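PDB 6E1Q: AtGH3.15 acyl acid amido synthetase from Arabidopsis thaliana, which catalyses the ATP-dependent conjugation of glutamine, and possibly cysteine, to the auxin precursor indole-3-butyric acid, and of glutamine to the herbicide 2,4-DB. Local coordinates for residues L142-V147 with C200-G205; T194-Y199 with D248-A253; E358-E363 with P377-L382; H389-V394 with L410-F415. All blocks are in the same frame, centred on the assembly; numbering follows the deposited sequence.

Interactions 1 and 2 share helix 194-207 of the N-terminal domain and touch through Phe146, which packs on Ser197 and Met198. Interaction 1 is wholly buried and built round the amide of Gln201, set among aromatic edges, with one weak hydrogen bond; on its far side lies the ligand pocket. Interaction 2, further out, leans on a glutamine-to-backbone grip and an edge-to-face aromatic pair. Interactions 3 and 4 lie on the opposite side of the chain's centre, in the central domain, where strands 356-361 and 390-396 are neighbours. Both are antiparallel strand pairs held by backbone bonds, partly buried, with charged groups at their margins; interaction 3 is at the outermost strand, interaction 4 nearer the ATP-binding residues.

Interaction 1 (L142-V147 with C200-G205); sequences LIFYFV and CQLLCG. With CFA ((2,4-dichlorophenoxy)acetic acid), chain C.
The backbone N of Tyr145 donates to Gln201 OE1 in a nearly straight (166°) but weak bond of 3.3 Å. Two carbonyl oxygens, Ile143 O at 3.2 Å and Tyr145 O, also lie close to Gln201 OE1 without bonding, which probably costs some repulsion; Tyr145 O has its own partner in Ser184 OG. The amide nitrogen, Gln201 NE2, sits between two aromatic edges, close to the plane of each ring, at 3.8 Å from Phe144 CD1 and 3.3 Å from Phe146 CD2. The Phe144 ring stands almost square to the amide plane (87°), the Phe146 ring only about half as far turned. Here helix 194-207 packs on the end of strand 140-143 and the loop that follows it, in the GH3 N-terminal domain of the ANL clan. Leu142 CG is anti to its backbone N (chi1 177°), which carries the branch towards Gly205, and CD1 lies 3.7 Å from the glycine CA. Leu202 CD2 reaches Phe144 CE1 at 3.8 Å. Ile143 and Tyr145 point away from the helix into the ligand pocket, where Ile143 CD1 lies 3.4 Å from O1 of the bound (2,4-dichlorophenoxy)acetic acid and Tyr145 CD1 meets its chlorine CL4 at 3.5 Å. The Tyr145 hydroxyl is hydrogen-bonded to Thr161 OG1.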
# COMPACT_ATOMS: atom_id res chain seq x y z
N LEU A 142 14.70 2.21 9.28
CA LEU A 142 15.25 1.66 8.04
C LEU A 142 14.09 1.44 7.08
O LEU A 142 13.20 0.62 7.36
CB LEU A 142 15.99 0.37 8.32
CG LEU A 142 16.59 -0.40 7.14
CD1 LEU A 142 17.64 0.44 6.40
CD2 LEU A 142 17.19 -1.70 7.66
N ILE A 143 14.08 2.17 5.97
CA ILE A 143 12.95 2.21 5.06
C ILE A 143 13.39 1.57 3.76
O ILE A 143 14.32 2.04 3.10
CB ILE A 143 12.43 3.64 4.84
CG1 ILE A 143 11.70 4.13 6.10
CG2 ILE A 143 11.49 3.71 3.66
CD1 ILE A 143 11.54 5.63 6.15
N PHE A 144 12.73 0.47 3.39
CA PHE A 144 13.04 -0.24 2.17
C PHE A 144 12.20 0.38 1.07
O PHE A 144 11.00 0.13 0.96
CB PHE A 144 12.78 -1.73 2.33
CG PHE A 144 13.64 -2.37 3.39
CD1 PHE A 144 15.01 -2.45 3.21
CD2 PHE A 144 13.09 -2.85 4.56
CE1 PHE A 144 15.81 -3.03 4.17
CE2 PHE A 144 13.89 -3.42 5.53
CZ PHE A 144 15.26 -3.52 5.32
N TYR A 145 12.84 1.18 0.24
CA TYR A 145 12.13 1.91 -0.80
C TYR A 145 13.18 2.36 -1.78
O TYR A 145 14.19 2.94 -1.37
CB TYR A 145 11.39 3.13 -0.25
CG TYR A 145 10.57 3.81 -1.33
CD1 TYR A 145 9.30 3.35 -1.64
CD2 TYR A 145 11.06 4.90 -2.05
CE1 TYR A 145 8.54 3.94 -2.62
CE2 TYR A 145 10.30 5.50 -3.06
CZ TYR A 145 9.04 5.01 -3.33
OH TYR A 145 8.24 5.56 -4.30
N PHE A 146 12.95 2.13 -3.07
CA PHE A 146 13.81 2.81 -4.03
C PHE A 146 13.04 3.01 -5.33
O PHE A 146 12.05 2.33 -5.60
CB PHE A 146 15.14 2.07 -4.24
CG PHE A 146 15.02 0.59 -4.44
CD1 PHE A 146 14.63 0.07 -5.67
CD2 PHE A 146 15.34 -0.29 -3.42
CE1 PHE A 146 14.54 -1.30 -5.87
CE2 PHE A 146 15.25 -1.67 -3.62
CZ PHE A 146 14.85 -2.17 -4.84
N VAL A 147 13.49 3.99 -6.10
CA VAL A 147 12.84 4.39 -7.35
C VAL A 147 13.78 4.11 -8.51
O VAL A 147 14.99 4.36 -8.41
CB VAL A 147 12.40 5.87 -7.31
CG1 VAL A 147 13.55 6.74 -6.87
CG2 VAL A 147 11.93 6.31 -8.67
N CYS A 200 22.74 -2.18 -2.11
CA CYS A 200 23.36 -1.12 -1.32
C CYS A 200 22.51 -0.76 -0.11
O CYS A 200 23.03 -0.49 0.98
CB CYS A 200 23.61 0.11 -2.18
SG CYS A 200 24.83 -0.19 -3.49
N GLN A 201 21.19 -0.73 -0.30
CA GLN A 201 20.28 -0.41 0.79
C GLN A 201 20.34 -1.45 1.90
O GLN A 201 20.29 -1.11 3.09
CB GLN A 201 18.87 -0.27 0.19
CG GLN A 201 17.71 -0.77 0.99
CD GLN A 201 16.41 -0.15 0.49
OE1 GLN A 201 16.15 1.03 0.72
NE2 GLN A 201 15.61 -0.92 -0.24
N LEU A 202 20.46 -2.73 1.55
CA LEU A 202 20.58 -3.76 2.58
C LEU A 202 21.96 -3.72 3.23
O LEU A 202 22.09 -3.90 4.45
CB LEU A 202 20.29 -5.14 1.97
CG LEU A 202 18.81 -5.55 1.88
CD1 LEU A 202 18.62 -6.81 1.02
CD2 LEU A 202 18.23 -5.80 3.27
N LEU A 203 23.01 -3.49 2.45
CA LEU A 203 24.34 -3.35 3.04
C LEU A 203 24.37 -2.21 4.06
O LEU A 203 24.84 -2.39 5.19
CB LEU A 203 25.38 -3.15 1.94
CG LEU A 203 26.82 -2.89 2.37
CD1 LEU A 203 27.30 -4.08 3.15
CD2 LEU A 203 27.66 -2.74 1.13
N CYS A 204 23.79 -1.05 3.71
CA CYS A 204 23.69 0.04 4.67
C CYS A 204 22.84 -0.34 5.89
O CYS A 204 23.20 -0.02 7.04
CB CYS A 204 23.14 1.29 4.00
SG CYS A 204 24.36 2.00 2.85
N GLY A 205 21.70 -0.98 5.65
CA GLY A 205 20.85 -1.35 6.77
C GLY A 205 21.52 -2.34 7.71
O GLY A 205 21.36 -2.26 8.93
C1 CFA C . 8.25 4.34 8.27
C2 CFA C . 6.95 5.08 7.97
C1' CFA C . 6.56 4.18 5.79
C2' CFA C . 5.80 3.41 4.92
C3' CFA C . 6.22 3.26 3.62
C4' CFA C . 7.38 3.87 3.20
C5' CFA C . 8.13 4.64 4.05
CL3 CFA C . 4.29 2.59 5.40
C6' CFA C . 7.72 4.80 5.35
O1 CFA C . 9.28 4.99 8.63
O2 CFA C . 8.30 3.10 8.13
O1' CFA C . 6.13 4.33 7.12
CL4 CFA C . 7.89 3.65 1.53

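Interaction 2 (T194-Y199 with D248-A253); sequences TTQSMY and DWITDA
Gln196 reaches from helix 194-207 to the loop before helix 253-258, where it grips the backbone just at the N-cap residue, Asp252. From its CB, the first torsion sets CG anti to the carbonyl carbon (chi1 -63°), and CG lies against the indole of Trp249, 3.6 Å from CZ3. The chain then runs on extended, the two side chains sliding past each other in opposite directions, and brings CD up to the backbone of Thr251 and Asp252. At the tip OE1 takes two hydrogens: Asp252 N donates to Gln196 OE1 over 2.9 Å (154° at the hydrogen), in the carbonyl plane and on a lone pair, while Thr251 N donates to the same oxygen more weakly at 3.0 Å. The other tip atom, NE2, is hydrogen-bonded to Asp193 OD2. An alanine at Gln196 would probably leave the two backbone N-H groups without their shared acceptor and open a gap beside the indole. Asp252 in turn caps helix 253-258 through OD2, bonded to Cys255 N, whose own side chain is joined to Cys200 by a disulfide.

Trp249 is also met by Thr195, whose CG2 lies 3.6 Å from CH2 of the indole. The indole points its edge, at CZ2, over one face of the Tyr199 ring in a T-shaped pair, the centroids of the phenol and the six-membered ring 5.2 Å apart and the planes at 71°. Asn240 bonds the Tyr199 hydroxyl, and Glu236 the indole NE1. Next to the pair, Ile250 CD1 comes obliquely to the phenol, 3.3 Å from Tyr199 CD1.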
# COMPACT_ATOMS: atom_id res chain seq x y z
N THR A 194 17.78 -2.39 -10.18
CA THR A 194 17.23 -2.68 -8.87
C THR A 194 18.11 -3.65 -8.09
O THR A 194 18.06 -3.68 -6.86
CB THR A 194 15.81 -3.25 -8.98
OG1 THR A 194 15.88 -4.57 -9.54
CG2 THR A 194 14.95 -2.40 -9.89
N THR A 195 18.92 -4.45 -8.78
CA THR A 195 19.82 -5.34 -8.06
C THR A 195 20.87 -4.54 -7.30
O THR A 195 21.16 -4.85 -6.14
CB THR A 195 20.47 -6.33 -9.03
OG1 THR A 195 19.45 -7.15 -9.59
CG2 THR A 195 21.48 -7.24 -8.31
N GLN A 196 21.43 -3.49 -7.92
CA GLN A 196 22.40 -2.66 -7.21
C GLN A 196 21.74 -1.87 -6.09
O GLN A 196 22.31 -1.73 -5.00
CB GLN A 196 23.08 -1.69 -8.18
CG GLN A 196 23.89 -2.37 -9.25
CD GLN A 196 24.70 -1.38 -10.05
OE1 GLN A 196 25.48 -0.59 -9.49
NE2 GLN A 196 24.53 -1.41 -11.36
N SER A 197 20.54 -1.34 -6.35
CA SER A 197 19.90 -0.50 -5.35
C SER A 197 19.49 -1.33 -4.12
O SER A 197 19.74 -0.92 -2.98
CB SER A 197 18.70 0.22 -5.96
OG SER A 197 17.72 -0.72 -6.37
N MET A 198 18.87 -2.49 -4.34
CA MET A 198 18.52 -3.34 -3.19
C MET A 198 19.77 -3.78 -2.43
O MET A 198 19.78 -3.85 -1.19
CB MET A 198 17.72 -4.56 -3.66
CG MET A 198 17.45 -5.58 -2.56
SD MET A 198 16.26 -4.93 -1.34
CE MET A 198 14.72 -5.27 -2.22
N TYR A 199 20.86 -4.06 -3.16
CA TYR A 199 22.09 -4.51 -2.52
C TYR A 199 22.66 -3.42 -1.61
O TYR A 199 23.00 -3.67 -0.45
CB TYR A 199 23.11 -4.95 -3.58
CG TYR A 199 24.39 -5.55 -3.01
CD1 TYR A 199 25.43 -4.74 -2.58
CD2 TYR A 199 24.55 -6.94 -2.89
CE1 TYR A 199 26.61 -5.28 -2.05
CE2 TYR A 199 25.72 -7.49 -2.36
CZ TYR A 199 26.74 -6.65 -1.94
OH TYR A 199 27.91 -7.18 -1.42
N ASP A 248 32.84 -5.04 -6.51
CA ASP A 248 33.16 -4.15 -7.62
C ASP A 248 32.13 -4.18 -8.75
O ASP A 248 32.24 -3.37 -9.67
CB ASP A 248 34.56 -4.44 -8.16
CG ASP A 248 34.71 -5.84 -8.74
OD1 ASP A 248 33.80 -6.67 -8.57
OD2 ASP A 248 35.76 -6.10 -9.38
N TRP A 249 31.13 -5.07 -8.71
CA TRP A 249 30.06 -5.02 -9.70
C TRP A 249 29.04 -3.93 -9.42
O TRP A 249 28.11 -3.74 -10.22
CB TRP A 249 29.34 -6.37 -9.81
CG TRP A 249 28.56 -6.78 -8.56
CD1 TRP A 249 29.03 -7.53 -7.51
CD2 TRP A 249 27.20 -6.46 -8.24
NE1 TRP A 249 28.04 -7.70 -6.56
CE2 TRP A 249 26.91 -7.06 -6.99
CE3 TRP A 249 26.19 -5.74 -8.89
CZ2 TRP A 249 25.66 -6.94 -6.38
CZ3 TRP A 249 24.96 -5.62 -8.28
CH2 TRP A 249 24.71 -6.22 -7.04
N ILE A 250 29.14 -3.23 -8.30
CA ILE A 250 28.30 -2.06 -8.06
C ILE A 250 28.99 -0.88 -8.73
O ILE A 250 30.04 -0.42 -8.27
CB ILE A 250 28.08 -1.84 -6.56
CG1 ILE A 250 27.19 -2.97 -6.05
CG2 ILE A 250 27.36 -0.50 -6.28
CD1 ILE A 250 27.59 -3.41 -4.72
N THR A 251 28.43 -0.45 -9.86
CA THR A 251 28.96 0.65 -10.65
C THR A 251 28.16 1.93 -10.49
O THR A 251 28.62 2.99 -10.93
CB THR A 251 29.00 0.26 -12.13
OG1 THR A 251 27.71 -0.25 -12.51
CG2 THR A 251 30.05 -0.81 -12.37
N ASP A 252 26.98 1.86 -9.89
CA ASP A 252 26.14 3.03 -9.73
C ASP A 252 26.83 4.10 -8.90
O ASP A 252 27.23 3.84 -7.76
CB ASP A 252 24.82 2.65 -9.08
CG ASP A 252 23.98 3.85 -8.76
OD1 ASP A 252 23.26 4.33 -9.66
OD2 ASP A 252 24.10 4.36 -7.63
N ALA A 253 26.91 5.31 -9.45
CA ALA A 253 27.74 6.35 -8.84
C ALA A 253 27.21 6.80 -7.48
O ALA A 253 28.00 7.14 -6.59
CB ALA A 253 27.86 7.54 -9.79

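Interaction 3 (E358-E363 with P377-L382); sequences EFLEVE and PVVVDL
The antiparallel pairing of strands 356-361 and 379-381 places an outermost strand on the GH3 central domain. Phe359 and Val380 form a hydrogen-bonded pair: Phe359 N donates to Val380 O and Val380 N to Phe359 O, both over 2.9 Å. Two residues on, Glu361 N donates to Val378 O at 3.1 Å. Between these lies the non-hydrogen-bonded pair Leu360 and Val379, where Leu360 CD1 rests 3.8 Å from Val379 CG1. On the other face the Phe359 ring lies side by side with Leu382, both pointing the same way, and its CE1 touches Leu382 CD1 at 3.5 Å; Phe422 stacks on the same ring, and helix 24-38 covers Leu382.

Glu361 lies over Val378. Its CG is anti to the carbonyl carbon (chi1 -62°), and the extended chain passes across Val378 CG1, with Glu361 CG 3.7 Å and Glu361 CD 3.6 Å from that methyl. An alanine at Glu361 would probably leave the Val378 methyls with much less cover, since only CB would remain against them, and would take the carboxylate's negative charge from this margin of the strand pair.

At the other end two acids come together, Glu358 OE2 standing 4.4 Å from Asp381 OD1. Lys59 forms a salt bridge with each, and Arg403 with Glu358 as well. Lys59, bridging both acids, probably offsets the repulsion between them, and Arg403 adds a second positive charge beside Glu358.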
# COMPACT_ATOMS: atom_id res chain seq x y z
N GLU A 358 -16.17 14.15 2.41
CA GLU A 358 -17.52 13.62 2.32
C GLU A 358 -17.46 12.12 2.07
O GLU A 358 -16.41 11.55 1.80
CB GLU A 358 -18.31 14.33 1.22
CG GLU A 358 -18.53 15.81 1.48
CD GLU A 358 -19.10 16.52 0.27
OE1 GLU A 358 -18.36 16.69 -0.72
OE2 GLU A 358 -20.29 16.90 0.32
N PHE A 359 -18.62 11.48 2.17
CA PHE A 359 -18.65 10.03 2.10
C PHE A 359 -19.86 9.59 1.31
O PHE A 359 -21.00 9.94 1.64
CB PHE A 359 -18.62 9.40 3.49
CG PHE A 359 -17.32 9.65 4.19
CD1 PHE A 359 -17.13 10.81 4.92
CD2 PHE A 359 -16.25 8.78 4.03
CE1 PHE A 359 -15.91 11.08 5.52
CE2 PHE A 359 -15.04 9.03 4.64
CZ PHE A 359 -14.87 10.19 5.38
N LEU A 360 -19.60 8.83 0.26
CA LEU A 360 -20.63 8.28 -0.59
C LEU A 360 -21.00 6.89 -0.07
O LEU A 360 -20.14 6.00 0.02
CB LEU A 360 -20.11 8.24 -2.03
CG LEU A 360 -20.91 7.65 -3.17
CD1 LEU A 360 -22.34 8.15 -3.14
CD2 LEU A 360 -20.19 8.03 -4.46
N GLU A 361 -22.28 6.71 0.30
CA GLU A 361 -22.76 5.40 0.71
C GLU A 361 -22.55 4.40 -0.42
O GLU A 361 -22.82 4.69 -1.58
CB GLU A 361 -24.24 5.44 1.08
CG GLU A 361 -24.60 6.34 2.25
CD GLU A 361 -26.03 6.13 2.72
OE1 GLU A 361 -26.90 5.83 1.88
OE2 GLU A 361 -26.29 6.26 3.94
N VAL A 362 -22.09 3.20 -0.07
CA VAL A 362 -21.66 2.22 -1.06
C VAL A 362 -22.75 1.19 -1.36
O VAL A 362 -23.01 0.90 -2.52
CB VAL A 362 -20.36 1.53 -0.59
CG1 VAL A 362 -20.13 0.25 -1.35
CG2 VAL A 362 -19.20 2.48 -0.76
N GLU A 363 -23.36 0.62 -0.32
CA GLU A 363 -24.34 -0.49 -0.45
C GLU A 363 -23.64 -1.80 -0.80
O GLU A 363 -23.63 -2.23 -1.96
CB GLU A 363 -25.42 -0.19 -1.51
CG GLU A 363 -26.84 -0.32 -1.01
CD GLU A 363 -27.16 0.73 0.03
OE1 GLU A 363 -26.99 1.93 -0.26
OE2 GLU A 363 -27.59 0.35 1.15
N PRO A 377 -25.65 7.84 -4.88
CA PRO A 377 -25.95 9.26 -5.06
C PRO A 377 -25.99 10.03 -3.73
O PRO A 377 -25.92 11.27 -3.73
CB PRO A 377 -27.34 9.24 -5.73
CG PRO A 377 -27.97 7.98 -5.22
CD PRO A 377 -26.84 6.98 -5.05
N VAL A 378 -26.09 9.30 -2.62
CA VAL A 378 -26.26 9.88 -1.29
C VAL A 378 -24.89 10.06 -0.64
O VAL A 378 -24.20 9.08 -0.33
CB VAL A 378 -27.18 9.00 -0.43
CG1 VAL A 378 -26.75 7.55 -0.55
CG2 VAL A 378 -27.16 9.47 1.00
N VAL A 379 -24.49 11.30 -0.40
CA VAL A 379 -23.22 11.61 0.25
C VAL A 379 -23.49 12.36 1.54
O VAL A 379 -24.39 13.21 1.60
CB VAL A 379 -22.27 12.40 -0.68
CG1 VAL A 379 -22.28 11.80 -2.08
CG2 VAL A 379 -22.62 13.88 -0.71
N VAL A 380 -22.73 12.03 2.58
CA VAL A 380 -22.89 12.64 3.89
C VAL A 380 -21.57 13.29 4.30
O VAL A 380 -20.49 12.96 3.80
CB VAL A 380 -23.34 11.61 4.94
CG1 VAL A 380 -24.62 10.89 4.48
CG2 VAL A 380 -22.25 10.62 5.16
N ASP A 381 -21.68 14.25 5.22
CA ASP A 381 -20.52 14.86 5.86
C ASP A 381 -19.81 13.87 6.77
O ASP A 381 -20.39 12.88 7.22
CB ASP A 381 -20.94 16.09 6.67
CG ASP A 381 -21.10 17.34 5.82
OD1 ASP A 381 -20.55 17.38 4.70
OD2 ASP A 381 -21.77 18.29 6.28
N LEU A 382 -18.54 14.16 7.05
CA LEU A 382 -17.73 13.30 7.92
C LEU A 382 -18.43 13.00 9.24
O LEU A 382 -18.47 11.84 9.67
CB LEU A 382 -16.37 13.97 8.17
CG LEU A 382 -15.42 13.35 9.20
CD1 LEU A 382 -14.90 12.01 8.73
CD2 LEU A 382 -14.25 14.28 9.41

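Interaction 4 (H389-V394 with L410-F415); sequences HDYEPV and LRATGF
Asp390 holds CG anti to its carbonyl carbon (chi1 -72°), while Arg411 holds CG anti to its backbone N (chi1 -168°), and the two side chains meet on one face of the strand pair. Asp390 OD1 lies 3.4 Å from Arg411 CG and about as near to CB, so the carboxylate touches the aliphatic stem of the arginine. The arginine side chain bends at chi3 (62°), which turns NE, and the charged ends make no direct contact, NH1 and OD1 standing 4.9 Å apart. A water donates to Asp390 OD1 at 3.3 Å and lies in the guanidinium plane near NH1, but its approach to NH1 is too short to be trusted, which leaves a water bridge doubtful.

The backbones join more firmly. Tyr391 N donates to Leu410 O and Leu410 N to Tyr391 O, each over 2.7 Å, and Ala412 N bonds His389 O at 3.2 Å. On the opposite face Pro393 CG packs on Leu410 CD1 at 3.6 Å, their side chains crossing at about a right angle. Tyr326, an ATP-binding residue, touches both Pro393 and Leu410. The two strands form a strongly twisted antiparallel beta hairpin of the GH3 central domain, whose second strand also carries the ATP-binding Asp408.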
# COMPACT_ATOMS: atom_id res chain seq x y z
N HIS A 389 -21.85 1.10 8.43
CA HIS A 389 -22.13 1.31 7.01
C HIS A 389 -20.84 1.55 6.21
O HIS A 389 -19.85 2.07 6.74
CB HIS A 389 -23.07 2.50 6.82
CG HIS A 389 -24.48 2.26 7.25
ND1 HIS A 389 -24.83 1.34 8.22
CD2 HIS A 389 -25.64 2.82 6.83
CE1 HIS A 389 -26.14 1.35 8.38
NE2 HIS A 389 -26.65 2.25 7.57
N ASP A 390 -20.89 1.21 4.92
CA ASP A 390 -19.74 1.27 4.03
C ASP A 390 -19.78 2.57 3.25
O ASP A 390 -20.86 3.02 2.84
CB ASP A 390 -19.72 0.10 3.04
CG ASP A 390 -19.37 -1.24 3.71
OD1 ASP A 390 -18.99 -1.25 4.90
OD2 ASP A 390 -19.46 -2.30 3.04
N TYR A 391 -18.61 3.17 3.01
CA TYR A 391 -18.56 4.46 2.35
C TYR A 391 -17.33 4.55 1.46
O TYR A 391 -16.29 3.96 1.74
CB TYR A 391 -18.51 5.59 3.36
CG TYR A 391 -19.72 5.74 4.25
CD1 TYR A 391 -20.81 6.51 3.86
CD2 TYR A 391 -19.76 5.14 5.50
CE1 TYR A 391 -21.93 6.67 4.69
CE2 TYR A 391 -20.85 5.29 6.35
CZ TYR A 391 -21.93 6.05 5.94
OH TYR A 391 -23.01 6.20 6.79
N GLU A 392 -17.46 5.35 0.40
CA GLU A 392 -16.32 5.75 -0.41
C GLU A 392 -15.98 7.20 -0.10
O GLU A 392 -16.85 8.07 -0.22
CB GLU A 392 -16.62 5.57 -1.90
CG GLU A 392 -15.51 6.14 -2.79
CD GLU A 392 -15.76 5.99 -4.29
OE1 GLU A 392 -16.90 5.68 -4.71
OE2 GLU A 392 -14.79 6.19 -5.05
N PRO A 393 -14.75 7.54 0.28
CA PRO A 393 -14.44 8.95 0.58
C PRO A 393 -14.51 9.81 -0.67
O PRO A 393 -14.17 9.38 -1.77
CB PRO A 393 -13.02 8.90 1.16
CG PRO A 393 -12.81 7.46 1.54
CD PRO A 393 -13.58 6.67 0.51
N VAL A 394 -14.97 11.04 -0.47
CA VAL A 394 -15.12 12.05 -1.50
C VAL A 394 -14.41 13.29 -0.96
O VAL A 394 -14.89 13.92 -0.01
CB VAL A 394 -16.60 12.33 -1.80
CG1 VAL A 394 -16.76 13.44 -2.80
CG2 VAL A 394 -17.30 11.06 -2.30
N LEU A 410 -14.53 2.22 2.76
CA LEU A 410 -14.24 2.18 4.19
C LEU A 410 -15.51 1.83 4.95
O LEU A 410 -16.61 2.23 4.56
CB LEU A 410 -13.72 3.52 4.66
CG LEU A 410 -12.52 4.09 3.88
CD1 LEU A 410 -12.15 5.45 4.44
CD2 LEU A 410 -11.35 3.13 3.95
N ARG A 411 -15.37 1.10 6.05
CA ARG A 411 -16.49 0.88 6.97
C ARG A 411 -16.27 1.72 8.22
O ARG A 411 -15.22 1.62 8.87
CB ARG A 411 -16.66 -0.59 7.35
CG ARG A 411 -18.02 -0.88 8.09
CD ARG A 411 -18.26 -2.36 8.40
NE ARG A 411 -17.24 -2.89 9.31
CZ ARG A 411 -16.20 -3.63 8.93
NH1 ARG A 411 -16.04 -3.95 7.65
NH2 ARG A 411 -15.30 -4.04 9.82
N ALA A 412 -17.27 2.55 8.55
CA ALA A 412 -17.22 3.34 9.78
C ALA A 412 -17.36 2.42 10.99
O ALA A 412 -18.34 1.67 11.10
CB ALA A 412 -18.34 4.37 9.75
N THR A 413 -16.39 2.47 11.92
CA THR A 413 -16.41 1.54 13.04
C THR A 413 -16.59 2.21 14.40
O THR A 413 -16.82 1.50 15.38
CB THR A 413 -15.12 0.71 13.09
OG1 THR A 413 -13.99 1.57 12.85
CG2 THR A 413 -15.14 -0.37 12.01
N GLY A 414 -16.51 3.54 14.49
CA GLY A 414 -16.63 4.21 15.77
C GLY A 414 -16.10 5.63 15.69
O GLY A 414 -15.92 6.19 14.61
N PHE A 415 -15.85 6.20 16.87
CA PHE A 415 -15.44 7.59 17.01
C PHE A 415 -14.25 7.68 17.96
O PHE A 415 -14.28 7.09 19.05
CB PHE A 415 -16.58 8.44 17.55
CG PHE A 415 -17.81 8.43 16.69
CD1 PHE A 415 -17.84 9.16 15.50
CD2 PHE A 415 -18.94 7.72 17.06
CE1 PHE A 415 -18.98 9.17 14.71
CE2 PHE A 415 -20.09 7.74 16.28
CZ PHE A 415 -20.10 8.47 15.10
O HOH W 1 -17.58 -4.09 5.68